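Local atomic coordinates of aminotransferase, classes I and II (PDB entry 3H14), a protein that probably catalyses the pyridoxal-phosphate-dependent transfer of an amino group from L-aspartate to 2-oxoglutarate, giving oxaloacetate and L-glutamate. Residues G39-G44 with S233-R238; Y85-D90 with A212-E217; R93-P98 with G240-P245; G115-I120 with V138-P143; A318-L323 with G355-S360. All blocks are in the same frame, centred on the assembly; numbering follows the deposited sequence.

Contact 1 (G39-G44 with S233-R238); sequences GQPGTG and SMTGWR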
# COMPACT_ATOMS: atom_id res chain seq x y z
N GLY A 39 -7.58 3.19 -3.21
CA GLY A 39 -6.18 2.98 -3.12
C GLY A 39 -5.68 2.07 -4.23
O GLY A 39 -5.00 1.11 -3.95
N GLN A 40 -6.04 2.39 -5.46
CA GLN A 40 -5.71 1.57 -6.63
C GLN A 40 -5.56 2.49 -7.82
O GLN A 40 -6.24 3.53 -7.85
CB GLN A 40 -6.84 0.60 -6.98
CG GLN A 40 -7.56 -0.04 -5.83
CD GLN A 40 -8.82 -0.80 -6.25
OE1 GLN A 40 -9.44 -0.52 -7.29
NE2 GLN A 40 -9.20 -1.77 -5.44
N PRO A 41 -4.71 2.13 -8.79
CA PRO A 41 -4.57 2.94 -9.99
C PRO A 41 -5.88 3.14 -10.75
O PRO A 41 -6.78 2.30 -10.69
CB PRO A 41 -3.58 2.14 -10.83
CG PRO A 41 -2.84 1.33 -9.88
CD PRO A 41 -3.78 0.98 -8.80
N GLY A 42 -5.98 4.28 -11.44
CA GLY A 42 -7.10 4.53 -12.32
C GLY A 42 -7.02 3.65 -13.57
O GLY A 42 -8.01 3.42 -14.25
N THR A 43 -5.84 3.13 -13.88
CA THR A 43 -5.63 2.40 -15.12
C THR A 43 -5.76 0.90 -14.91
O THR A 43 -5.66 0.40 -13.81
CB THR A 43 -4.27 2.74 -15.72
OG1 THR A 43 -3.26 2.64 -14.70
CG2 THR A 43 -4.30 4.18 -16.29
N GLY A 44 -6.03 0.21 -16.00
CA GLY A 44 -5.95 -1.24 -16.01
C GLY A 44 -4.57 -1.74 -16.40
O GLY A 44 -3.61 -0.98 -16.52
N SER A 233 0.14 -1.73 -12.37
CA SER A 233 -1.24 -1.42 -12.78
C SER A 233 -2.09 -2.65 -13.05
O SER A 233 -2.97 -2.60 -13.90
CB SER A 233 -1.24 -0.49 -14.00
OG SER A 233 -2.50 0.16 -14.16
N MSE A 234 -1.87 -3.73 -12.29
CA MSE A 234 -2.66 -4.94 -12.43
C MSE A 234 -3.48 -5.27 -11.18
O MSE A 234 -3.57 -6.42 -10.75
CB MSE A 234 -1.75 -6.12 -12.81
CG MSE A 234 -1.12 -5.92 -14.12
SE MSE A 234 0.08 -7.35 -14.60
CE MSE A 234 -1.21 -8.79 -14.55
N THR A 235 -4.09 -4.24 -10.59
CA THR A 235 -5.06 -4.47 -9.54
C THR A 235 -6.15 -5.38 -10.10
O THR A 235 -6.59 -5.21 -11.22
CB THR A 235 -5.68 -3.11 -9.03
OG1 THR A 235 -4.69 -2.39 -8.28
CG2 THR A 235 -6.93 -3.37 -8.18
N GLY A 236 -6.53 -6.37 -9.33
CA GLY A 236 -7.60 -7.28 -9.73
C GLY A 236 -7.08 -8.60 -10.28
O GLY A 236 -7.84 -9.55 -10.42
N TRP A 237 -5.80 -8.67 -10.61
CA TRP A 237 -5.21 -9.86 -11.27
C TRP A 237 -4.63 -10.89 -10.29
O TRP A 237 -4.26 -12.00 -10.68
CB TRP A 237 -4.13 -9.39 -12.24
CG TRP A 237 -4.71 -8.72 -13.47
CD1 TRP A 237 -4.97 -7.41 -13.64
CD2 TRP A 237 -5.06 -9.36 -14.72
NE1 TRP A 237 -5.47 -7.17 -14.90
CE2 TRP A 237 -5.53 -8.36 -15.58
CE3 TRP A 237 -5.03 -10.69 -15.17
CZ2 TRP A 237 -6.00 -8.63 -16.87
CZ3 TRP A 237 -5.48 -10.97 -16.45
CH2 TRP A 237 -5.94 -9.94 -17.30
N ARG A 238 -4.55 -10.52 -9.02
CA ARG A 238 -4.07 -11.43 -7.96
C ARG A 238 -2.71 -12.03 -8.27
O ARG A 238 -2.53 -13.25 -8.30
CB ARG A 238 -5.10 -12.52 -7.64
O HOH W 1 -4.65 -1.42 -11.73
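Ser233 reaches across to 39-44 with its hydroxyl, which it holds anti to its own backbone N (chi1 -162°). From there OG donates to Gly44 O at 2.8 Å, arriving from above the carbonyl plane, 57° out of it. The same OG lies 2.6 Å from Thr43 OG1, a close pairing of hydroxyls. Thr43 carries that oxygen between its backbone N and carbonyl carbon (chi1 49°). A serine suits this place because its short side chain brings one oxygen to two partners at once. Farther along, Thr235 turns its two branches to different neighbours. CG2 presses on the amide of Gln40, nearest CD at 3.7 Å, with the two side chains at about a right angle; OG1 lies 3.5 Å from Pro41 CD and is hydrogen-bonded to Ser229 O. A water bridges the backbones, donating to Thr43 O and accepting from Thr235 N. Residues 234-237 form a type II turn, and Gly236 has the positive phi of its third position, which favours glycine. Gly39 O is hydrogen-bonded to Lys230 NZ. The 233-238 loop follows this lysine, whose equivalent in related aminotransferases carries pyridoxal phosphate, so the loop probably borders the cofactor site.

Contact 2 (Y85-D90 with A212-E217); sequences YGVDLD and AVTALE
The Tyr85 ring lies with one face against Thr214, whose CG2 stands 3.9 Å from the ring centroid, 22° off the normal and offset toward the rim, a CH-pi contact. In the ring plane, at its edge, Ala212 O approaches CE1 at 3.9 Å. The Glu217 carboxylate comes in obliquely, OE1 3.6 Å from Tyr85 CD1, its plane turned 40° from the ring. Thr214 places CG2 under the ring by setting it between backbone N and carbonyl carbon, while OG1, anti to N (chi1 -177°), turns to Glu201. Beyond the ring, Val87 CG2 rests on the aliphatic Glu217 CG at 3.8 Å, and Leu89 CD1 meets Leu216 CD1 at 4.4 Å, apolar branches suited to this partly buried seam. An alanine in place of Tyr85 would probably leave Thr214 CG2 without its aromatic cover and His204 without the hydroxyl now bonded to ND1. Thr214 N donates to Glu217 OE1 at 3.3 Å, and Thr214 OG1 weakly accepts from Leu216 N. Gly86, first beyond helix 71-85, has the positive phi that favours glycine. The contact joins this helix end to the 3-10 turn, preceded by Thr214, in the loop between strands 196-200 and 223-227.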
# COMPACT_ATOMS: atom_id res chain seq x y z
N TYR A 85 17.67 -1.21 -8.28
CA TYR A 85 18.39 -0.98 -7.01
C TYR A 85 19.89 -1.30 -7.02
O TYR A 85 20.58 -1.11 -6.00
CB TYR A 85 17.74 -1.80 -5.90
CG TYR A 85 16.23 -1.67 -5.81
CD1 TYR A 85 15.63 -0.57 -5.20
CD2 TYR A 85 15.42 -2.64 -6.36
CE1 TYR A 85 14.23 -0.45 -5.14
CE2 TYR A 85 14.02 -2.55 -6.29
CZ TYR A 85 13.44 -1.45 -5.69
OH TYR A 85 12.06 -1.36 -5.63
N GLY A 86 20.39 -1.83 -8.14
CA GLY A 86 21.74 -2.34 -8.20
C GLY A 86 21.94 -3.50 -7.25
O GLY A 86 23.03 -3.69 -6.73
N VAL A 87 20.89 -4.27 -7.00
CA VAL A 87 20.98 -5.47 -6.17
C VAL A 87 21.06 -6.73 -7.03
O VAL A 87 20.20 -6.95 -7.87
CB VAL A 87 19.80 -5.58 -5.19
CG1 VAL A 87 19.66 -6.99 -4.68
CG2 VAL A 87 19.99 -4.62 -4.02
N ASP A 88 22.09 -7.54 -6.81
CA ASP A 88 22.25 -8.82 -7.50
C ASP A 88 21.46 -9.88 -6.74
O ASP A 88 21.82 -10.25 -5.63
CB ASP A 88 23.74 -9.20 -7.56
CG ASP A 88 24.02 -10.37 -8.52
OD1 ASP A 88 24.53 -10.10 -9.64
OD2 ASP A 88 23.75 -11.55 -8.16
N LEU A 89 20.38 -10.38 -7.35
CA LEU A 89 19.48 -11.27 -6.65
C LEU A 89 19.31 -12.56 -7.42
O LEU A 89 19.06 -12.53 -8.60
CB LEU A 89 18.11 -10.60 -6.47
CG LEU A 89 17.02 -11.35 -5.69
CD1 LEU A 89 17.41 -11.55 -4.21
CD2 LEU A 89 15.68 -10.59 -5.82
N ASP A 90 19.42 -13.68 -6.72
CA ASP A 90 19.16 -14.98 -7.29
C ASP A 90 17.65 -15.13 -7.49
O ASP A 90 16.88 -14.87 -6.56
CB ASP A 90 19.70 -16.05 -6.34
CG ASP A 90 19.27 -17.45 -6.71
OD1 ASP A 90 19.20 -17.79 -7.90
OD2 ASP A 90 19.00 -18.23 -5.78
N ALA A 212 13.22 5.04 -3.84
CA ALA A 212 12.80 3.98 -2.93
C ALA A 212 14.01 3.14 -2.62
O ALA A 212 14.91 2.99 -3.46
CB ALA A 212 11.68 3.12 -3.55
N VAL A 213 14.07 2.66 -1.38
CA VAL A 213 15.17 1.80 -0.93
C VAL A 213 14.64 0.42 -0.60
O VAL A 213 13.88 0.27 0.32
CB VAL A 213 15.88 2.36 0.32
CG1 VAL A 213 17.06 1.47 0.67
CG2 VAL A 213 16.36 3.81 0.09
N THR A 214 15.06 -0.61 -1.34
CA THR A 214 14.67 -1.97 -0.98
C THR A 214 15.44 -2.39 0.26
O THR A 214 16.61 -2.05 0.40
CB THR A 214 14.85 -3.02 -2.12
OG1 THR A 214 14.36 -4.29 -1.65
CG2 THR A 214 16.28 -3.22 -2.52
N ALA A 215 14.77 -3.08 1.17
CA ALA A 215 15.41 -3.64 2.35
C ALA A 215 16.58 -4.54 2.00
O ALA A 215 17.50 -4.68 2.79
CB ALA A 215 14.42 -4.40 3.19
N LEU A 216 16.55 -5.13 0.80
CA LEU A 216 17.67 -5.94 0.27
C LEU A 216 18.99 -5.18 0.11
O LEU A 216 20.04 -5.79 0.09
CB LEU A 216 17.25 -6.59 -1.05
CG LEU A 216 15.98 -7.45 -0.91
CD1 LEU A 216 15.63 -8.07 -2.23
CD2 LEU A 216 16.16 -8.54 0.12
N GLU A 217 18.95 -3.87 0.01
CA GLU A 217 20.17 -3.04 -0.03
C GLU A 217 20.88 -2.98 1.33
O GLU A 217 22.02 -2.53 1.40
CB GLU A 217 19.85 -1.62 -0.47
CG GLU A 217 19.47 -1.43 -1.96
CD GLU A 217 19.10 0.00 -2.29
OE1 GLU A 217 17.93 0.30 -2.63
OE2 GLU A 217 19.99 0.87 -2.19

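Contact 3 (R93-P98 with G240-P245); sequences RVVITP and GWMVVP
Val95 and Met242 lie side by side and point the same way, Val95 CB against Met242 CG at 3.6 Å, on one face of an antiparallel strand pair. On this face Thr97 meets Met242 at about a right angle, its CG2 3.8 Å from the selenium of the selenomethionine. Thr97 shares the face with Gly240, where a side-chain carbon would crowd its OG1; that hydroxyl is bonded to Gly99 O. The other face carries Val94, Ile96, Trp241 and Val243. Trp241 sets CG between backbone N and carbonyl carbon (chi1 78°), and its ring leads away from 93-98, so that it is CB that touches Val94 CG1 at 4.1 Å and Ile96 CD1 at 4.2 Å. Its NE1 is bonded to Tyr81 of helix 71-85. The valines and the isoleucine suit strands covered by helices, 249-258 touching Val95 and Met242, and 71-85 touching Val94, Ile96 and Trp241. Between the strands, Val95 and Met242 exchange two backbone bonds, as do Thr97 and Gly240. At the far end Arg93 bends at chi3, and NE donates to Val244 O at 2.9 Å, almost straight (171°) and in the guanidinium plane; NH2 makes a salt bridge with Asp220. Strand 94-97 is thus an outermost strand, bound to the antiparallel 240-243, of the seven-stranded mixed sheet characteristic of the large domain in fold type I pyridoxal-phosphate enzymes.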
# COMPACT_ATOMS: atom_id res chain seq x y z
N ARG A 93 15.27 -16.96 -5.02
CA ARG A 93 14.74 -16.29 -3.81
C ARG A 93 13.44 -15.52 -4.06
O ARG A 93 12.88 -15.00 -3.12
CB ARG A 93 15.79 -15.32 -3.23
CG ARG A 93 16.91 -16.05 -2.48
CD ARG A 93 18.06 -15.15 -2.16
NE ARG A 93 17.63 -14.13 -1.23
CZ ARG A 93 18.28 -13.02 -0.95
NH1 ARG A 93 19.48 -12.76 -1.47
NH2 ARG A 93 17.74 -12.17 -0.08
N VAL A 94 13.02 -15.41 -5.33
CA VAL A 94 11.77 -14.74 -5.71
C VAL A 94 10.66 -15.78 -5.66
O VAL A 94 10.78 -16.85 -6.27
CB VAL A 94 11.86 -14.09 -7.11
CG1 VAL A 94 10.47 -13.41 -7.56
CG2 VAL A 94 12.97 -13.11 -7.13
N VAL A 95 9.63 -15.53 -4.84
CA VAL A 95 8.46 -16.36 -4.75
C VAL A 95 7.25 -15.58 -5.33
O VAL A 95 6.93 -14.48 -4.87
CB VAL A 95 8.17 -16.73 -3.29
CG1 VAL A 95 6.90 -17.56 -3.14
CG2 VAL A 95 9.35 -17.48 -2.69
N ILE A 96 6.59 -16.16 -6.32
CA ILE A 96 5.44 -15.56 -6.95
C ILE A 96 4.23 -15.86 -6.08
O ILE A 96 4.01 -17.00 -5.69
CB ILE A 96 5.21 -16.14 -8.34
CG1 ILE A 96 6.47 -15.97 -9.20
CG2 ILE A 96 3.99 -15.48 -8.98
CD1 ILE A 96 7.12 -14.54 -9.16
N THR A 97 3.43 -14.84 -5.78
CA THR A 97 2.31 -14.97 -4.85
C THR A 97 1.03 -14.55 -5.54
O THR A 97 1.06 -13.87 -6.55
CB THR A 97 2.47 -14.02 -3.64
OG1 THR A 97 2.48 -12.68 -4.14
CG2 THR A 97 3.77 -14.29 -2.90
N PRO A 98 -0.12 -14.92 -4.98
CA PRO A 98 -1.37 -14.39 -5.52
C PRO A 98 -1.62 -12.89 -5.18
O PRO A 98 -2.76 -12.46 -5.05
CB PRO A 98 -2.43 -15.29 -4.90
CG PRO A 98 -1.79 -15.90 -3.68
CD PRO A 98 -0.31 -15.86 -3.86
N GLY A 240 1.62 -11.24 -7.43
CA GLY A 240 2.65 -10.44 -6.81
C GLY A 240 3.86 -11.33 -6.56
O GLY A 240 3.98 -12.42 -7.12
N TRP A 241 4.76 -10.86 -5.70
CA TRP A 241 5.92 -11.61 -5.35
C TRP A 241 6.42 -11.24 -3.99
O TRP A 241 6.02 -10.21 -3.42
CB TRP A 241 7.04 -11.41 -6.37
CG TRP A 241 7.85 -10.15 -6.31
CD1 TRP A 241 8.99 -9.93 -5.59
CD2 TRP A 241 7.59 -8.94 -7.02
NE1 TRP A 241 9.46 -8.67 -5.82
CE2 TRP A 241 8.62 -8.04 -6.70
CE3 TRP A 241 6.59 -8.54 -7.91
CZ2 TRP A 241 8.68 -6.75 -7.24
CZ3 TRP A 241 6.64 -7.25 -8.42
CH2 TRP A 241 7.68 -6.37 -8.09
N MSE A 242 7.32 -12.09 -3.49
CA MSE A 242 8.07 -11.80 -2.29
C MSE A 242 9.52 -12.26 -2.50
O MSE A 242 9.80 -13.06 -3.39
CB MSE A 242 7.38 -12.45 -1.07
CG MSE A 242 7.24 -13.94 -1.13
SE MSE A 242 5.99 -14.72 0.17
CE MSE A 242 6.70 -13.88 1.73
N VAL A 243 10.44 -11.66 -1.76
CA VAL A 243 11.82 -12.11 -1.73
C VAL A 243 12.12 -12.52 -0.30
O VAL A 243 11.82 -11.77 0.64
CB VAL A 243 12.80 -10.98 -2.18
CG1 VAL A 243 14.29 -11.45 -2.19
CG2 VAL A 243 12.39 -10.41 -3.56
N VAL A 244 12.69 -13.71 -0.13
CA VAL A 244 13.06 -14.25 1.16
C VAL A 244 14.53 -14.70 1.10
O VAL A 244 15.08 -14.86 0.01
CB VAL A 244 12.15 -15.44 1.54
CG1 VAL A 244 10.72 -15.00 1.52
CG2 VAL A 244 12.33 -16.63 0.57
N PRO A 245 15.18 -14.84 2.26
CA PRO A 245 16.56 -15.34 2.32
C PRO A 245 16.71 -16.69 1.65
O PRO A 245 15.76 -17.44 1.59
CB PRO A 245 16.80 -15.47 3.84
CG PRO A 245 15.83 -14.47 4.46
CD PRO A 245 14.64 -14.51 3.60

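Contact 4 (G115-I120 with V138-P143); sequences GDRVGI and VPVDLP
Ile120 and Asp141 belong to a parallel pairing in which strands 117-120 and 138-143, 31° apart, exchange five backbone bonds, from Val138 N to Asp116 O through to Leu142 N to Ile120 O. On one face Arg117 lies beside Val138, both pointing the same way, with CG 3.7 Å from Val138 CG1; its CB meets Val140 CG2, also at 3.7 Å. The aliphatic part of the arginine thus does the packing, its chain extended from CG to NE. Gly119 sits on this face too, where a side-chain carbon would come tight against Leu142 CD1. On the opposite face Ile120 sets CG1 between backbone N and carbonyl carbon (chi1 52°), and CD1 lies alongside Pro139, 3.8 Å from CB, and 3.5 Å from Asp141 OD1. An alanine in place of Ile120 would probably leave a gap beside Pro139 CB and Asp141 OD1 and the carboxylate less shielded. Helix 126-134 packs on this face, completing a beta-alpha-beta unit with the two strands, and its Arg129 touches Ile120 and makes a salt bridge with Asp141 OD1. Chemically, the backbone holds the strands together, while carbon around the carboxylate would probably strengthen the Asp141-Arg129 ion pair at this edge of the sheet.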
# COMPACT_ATOMS: atom_id res chain seq x y z
N GLY A 115 -0.42 -15.83 19.01
CA GLY A 115 -0.15 -14.90 20.10
C GLY A 115 1.08 -14.05 19.89
O GLY A 115 1.37 -13.22 20.75
N ASP A 116 1.84 -14.27 18.82
CA ASP A 116 3.01 -13.45 18.56
C ASP A 116 2.59 -12.01 18.24
O ASP A 116 1.59 -11.77 17.52
CB ASP A 116 3.90 -13.95 17.41
CG ASP A 116 4.75 -15.16 17.80
OD1 ASP A 116 4.80 -15.50 19.01
OD2 ASP A 116 5.36 -15.76 16.88
N ARG A 117 3.40 -11.08 18.74
CA ARG A 117 3.15 -9.65 18.57
C ARG A 117 3.94 -9.12 17.42
O ARG A 117 5.13 -9.30 17.35
CB ARG A 117 3.47 -8.89 19.86
CG ARG A 117 2.44 -9.14 20.92
CD ARG A 117 2.79 -8.39 22.20
NE ARG A 117 1.84 -8.68 23.27
CZ ARG A 117 2.01 -9.65 24.17
NH1 ARG A 117 3.09 -10.43 24.15
NH2 ARG A 117 1.08 -9.84 25.11
N VAL A 118 3.26 -8.39 16.53
CA VAL A 118 3.89 -7.85 15.34
C VAL A 118 3.61 -6.34 15.32
O VAL A 118 2.45 -5.95 15.32
CB VAL A 118 3.33 -8.53 14.08
CG1 VAL A 118 4.01 -7.98 12.82
CG2 VAL A 118 3.48 -10.08 14.20
N GLY A 119 4.68 -5.55 15.31
CA GLY A 119 4.62 -4.08 15.35
C GLY A 119 4.28 -3.52 13.98
O GLY A 119 4.90 -3.90 12.97
N ILE A 120 3.30 -2.62 13.94
CA ILE A 120 2.87 -1.95 12.69
C ILE A 120 2.60 -0.48 12.99
O ILE A 120 1.97 -0.17 13.98
CB ILE A 120 1.60 -2.61 12.11
CG1 ILE A 120 0.49 -2.71 13.16
CG2 ILE A 120 1.92 -4.04 11.59
CD1 ILE A 120 -0.80 -3.37 12.69
N VAL A 138 -1.10 -11.07 17.05
CA VAL A 138 -1.38 -9.88 17.86
C VAL A 138 -0.75 -8.64 17.22
O VAL A 138 0.46 -8.38 17.35
CB VAL A 138 -0.90 -10.05 19.29
CG1 VAL A 138 -1.18 -8.73 20.08
CG2 VAL A 138 -1.55 -11.28 19.95
N PRO A 139 -1.58 -7.83 16.54
CA PRO A 139 -1.02 -6.62 15.99
C PRO A 139 -0.77 -5.62 17.11
O PRO A 139 -1.54 -5.55 18.05
CB PRO A 139 -2.09 -6.16 14.99
CG PRO A 139 -3.38 -6.74 15.51
CD PRO A 139 -3.02 -7.97 16.28
N VAL A 140 0.36 -4.92 17.06
CA VAL A 140 0.73 -3.90 18.04
C VAL A 140 0.90 -2.61 17.24
O VAL A 140 1.91 -2.39 16.57
CB VAL A 140 2.01 -4.29 18.83
CG1 VAL A 140 2.38 -3.21 19.87
CG2 VAL A 140 1.80 -5.62 19.57
N ASP A 141 -0.10 -1.74 17.29
CA ASP A 141 -0.02 -0.46 16.59
C ASP A 141 0.99 0.41 17.30
O ASP A 141 0.97 0.49 18.53
CB ASP A 141 -1.39 0.25 16.53
CG ASP A 141 -2.29 -0.29 15.40
OD1 ASP A 141 -1.83 -0.36 14.24
OD2 ASP A 141 -3.47 -0.58 15.67
N LEU A 142 1.88 1.00 16.52
CA LEU A 142 2.90 1.92 16.96
C LEU A 142 2.50 3.31 16.45
O LEU A 142 2.65 3.61 15.27
CB LEU A 142 4.23 1.54 16.34
CG LEU A 142 4.64 0.05 16.43
CD1 LEU A 142 5.94 -0.12 15.75
CD2 LEU A 142 4.72 -0.37 17.90
N PRO A 143 1.98 4.16 17.34
CA PRO A 143 1.66 5.55 16.93
C PRO A 143 2.90 6.32 16.51
O PRO A 143 3.77 6.59 17.33
CB PRO A 143 1.00 6.16 18.18
CG PRO A 143 0.63 4.97 19.04
CD PRO A 143 1.67 3.91 18.75

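Contact 5 (A318-L323 with G355-S360); sequences ADVSDL and GTLRFS
Ala318 and Leu357 form an antiparallel hydrogen-bonded pair, with two backbone bonds of 2.9 Å; Asp319 and Thr356 follow as a non-hydrogen-bonded pair, and Val320 N donates to Gly355 O at 2.8 Å. The touching parts run 155° apart. Alanine fits its place because its single methyl comes to the edge of the Phe359 ring, in its plane, CB 4.0 Å from CE2; Phe304 meets the same ring edge-to-face. Val320 crosses Leu357 at about a right angle: CG1, anti to the carbonyl carbon (chi1 -62°), touches Leu357 CD1 at 4.1 Å, while CG2 reaches Leu357 CG and lies over the Gly355 carbonyl. Leu357 also packs on Phe330 and Ile334 of helix 327-338. At the end of the strand, Asp319 OD1 takes two bonds from Ser321, from OG on the syn side at 2.9 Å and from the backbone N at 3.1 Å, the latter an Asx turn. Thr356 OG1 is bonded to Tyr317 OH. The chemistry implies a division of labour: apolar branches pack toward helix 327-338 and Phe304, backbone bonds join 315-319, an edge strand of its four-stranded sheet, to 356-360, and one doubly gripped carboxylate oxygen shapes the turn leaving it.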
# COMPACT_ATOMS: atom_id res chain seq x y z
N ALA A 318 -3.97 14.17 5.39
CA ALA A 318 -4.20 15.54 5.89
C ALA A 318 -4.72 15.49 7.28
O ALA A 318 -5.61 14.71 7.59
CB ALA A 318 -5.26 16.29 5.00
N ASP A 319 -4.21 16.40 8.11
CA ASP A 319 -4.74 16.62 9.44
C ASP A 319 -5.86 17.66 9.28
O ASP A 319 -5.60 18.77 8.88
CB ASP A 319 -3.60 17.13 10.35
CG ASP A 319 -4.05 17.39 11.78
OD1 ASP A 319 -5.25 17.53 12.01
OD2 ASP A 319 -3.15 17.47 12.67
N VAL A 320 -7.09 17.27 9.59
CA VAL A 320 -8.24 18.12 9.33
C VAL A 320 -8.93 18.49 10.65
O VAL A 320 -10.10 18.88 10.68
CB VAL A 320 -9.23 17.45 8.31
CG1 VAL A 320 -8.54 17.24 6.97
CG2 VAL A 320 -9.82 16.15 8.85
N SER A 321 -8.19 18.41 11.74
CA SER A 321 -8.76 18.68 13.05
C SER A 321 -9.22 20.15 13.23
O SER A 321 -9.99 20.43 14.09
CB SER A 321 -7.79 18.28 14.17
OG SER A 321 -6.57 18.98 14.11
N ASP A 322 -8.73 21.06 12.40
CA ASP A 322 -9.21 22.45 12.40
C ASP A 322 -10.58 22.59 11.71
O ASP A 322 -11.31 23.57 11.94
CB ASP A 322 -8.15 23.38 11.80
CG ASP A 322 -7.77 23.03 10.38
OD1 ASP A 322 -7.62 21.83 10.04
OD2 ASP A 322 -7.58 23.99 9.62
N LEU A 323 -10.96 21.58 10.92
CA LEU A 323 -12.15 21.62 10.08
C LEU A 323 -13.28 20.78 10.60
O LEU A 323 -14.43 21.01 10.27
CB LEU A 323 -11.79 21.12 8.68
CG LEU A 323 -10.64 21.77 7.96
CD1 LEU A 323 -10.49 21.11 6.61
CD2 LEU A 323 -10.86 23.29 7.81
N GLY A 355 -9.50 12.77 13.22
CA GLY A 355 -8.98 14.09 12.81
C GLY A 355 -8.17 14.11 11.54
O GLY A 355 -7.43 15.08 11.28
N THR A 356 -8.23 13.03 10.74
CA THR A 356 -7.45 12.99 9.53
C THR A 356 -8.29 12.49 8.33
O THR A 356 -9.33 11.87 8.50
CB THR A 356 -6.16 12.12 9.68
OG1 THR A 356 -6.53 10.75 9.90
CG2 THR A 356 -5.30 12.56 10.90
N LEU A 357 -7.79 12.79 7.13
CA LEU A 357 -8.35 12.32 5.87
C LEU A 357 -7.26 11.83 4.94
O LEU A 357 -6.16 12.38 4.92
CB LEU A 357 -9.05 13.47 5.12
CG LEU A 357 -10.46 13.95 5.41
CD1 LEU A 357 -10.81 15.03 4.39
CD2 LEU A 357 -11.51 12.85 5.35
N ARG A 358 -7.58 10.86 4.08
CA ARG A 358 -6.69 10.46 3.01
C ARG A 358 -7.32 10.82 1.66
O ARG A 358 -8.44 10.46 1.41
CB ARG A 358 -6.40 8.95 3.05
CG ARG A 358 -5.28 8.55 2.12
CD ARG A 358 -5.20 7.05 1.83
NE ARG A 358 -6.31 6.60 0.97
CZ ARG A 358 -6.49 5.32 0.63
NH1 ARG A 358 -5.65 4.39 1.05
NH2 ARG A 358 -7.51 4.97 -0.12
N PHE A 359 -6.57 11.51 0.81
CA PHE A 359 -6.95 11.75 -0.57
C PHE A 359 -6.14 10.81 -1.42
O PHE A 359 -4.97 10.60 -1.15
CB PHE A 359 -6.59 13.17 -1.01
CG PHE A 359 -7.28 14.24 -0.24
CD1 PHE A 359 -8.49 14.77 -0.69
CD2 PHE A 359 -6.74 14.70 0.96
CE1 PHE A 359 -9.14 15.76 0.01
CE2 PHE A 359 -7.37 15.71 1.68
CZ PHE A 359 -8.57 16.25 1.22
N SER A 360 -6.73 10.29 -2.49
CA SER A 360 -6.01 9.54 -3.50
C SER A 360 -6.01 10.37 -4.78
O SER A 360 -7.01 10.95 -5.11
CB SER A 360 -6.66 8.17 -3.75
OG SER A 360 -6.00 7.54 -4.88

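Overall arrangement
From the N terminus, contact 1 opens first, and its 39-238 loop encloses contact 2, which joins 85-90 to 212-217. Contact 3 opens inside both and closes after both, at 240-245, so it crosses each. Contact 4, a short beta-alpha-beta closure, nests within all three. Contact 5 follows in series, near the C terminus. Contacts 3 and 4 lie at the two outer strands of the seven-stranded sheet, while contact 5 belongs to the separate four-stranded sheet. Leu89 and Leu216 of contact 2 pack on Val243 of contact 3, Arg238 CB of contact 1 touches Pro98 O of contact 3, and Gly39 of contact 1 meets Arg358 of contact 5, so contact 1, made of loops, touches residues of both sheets' contacts.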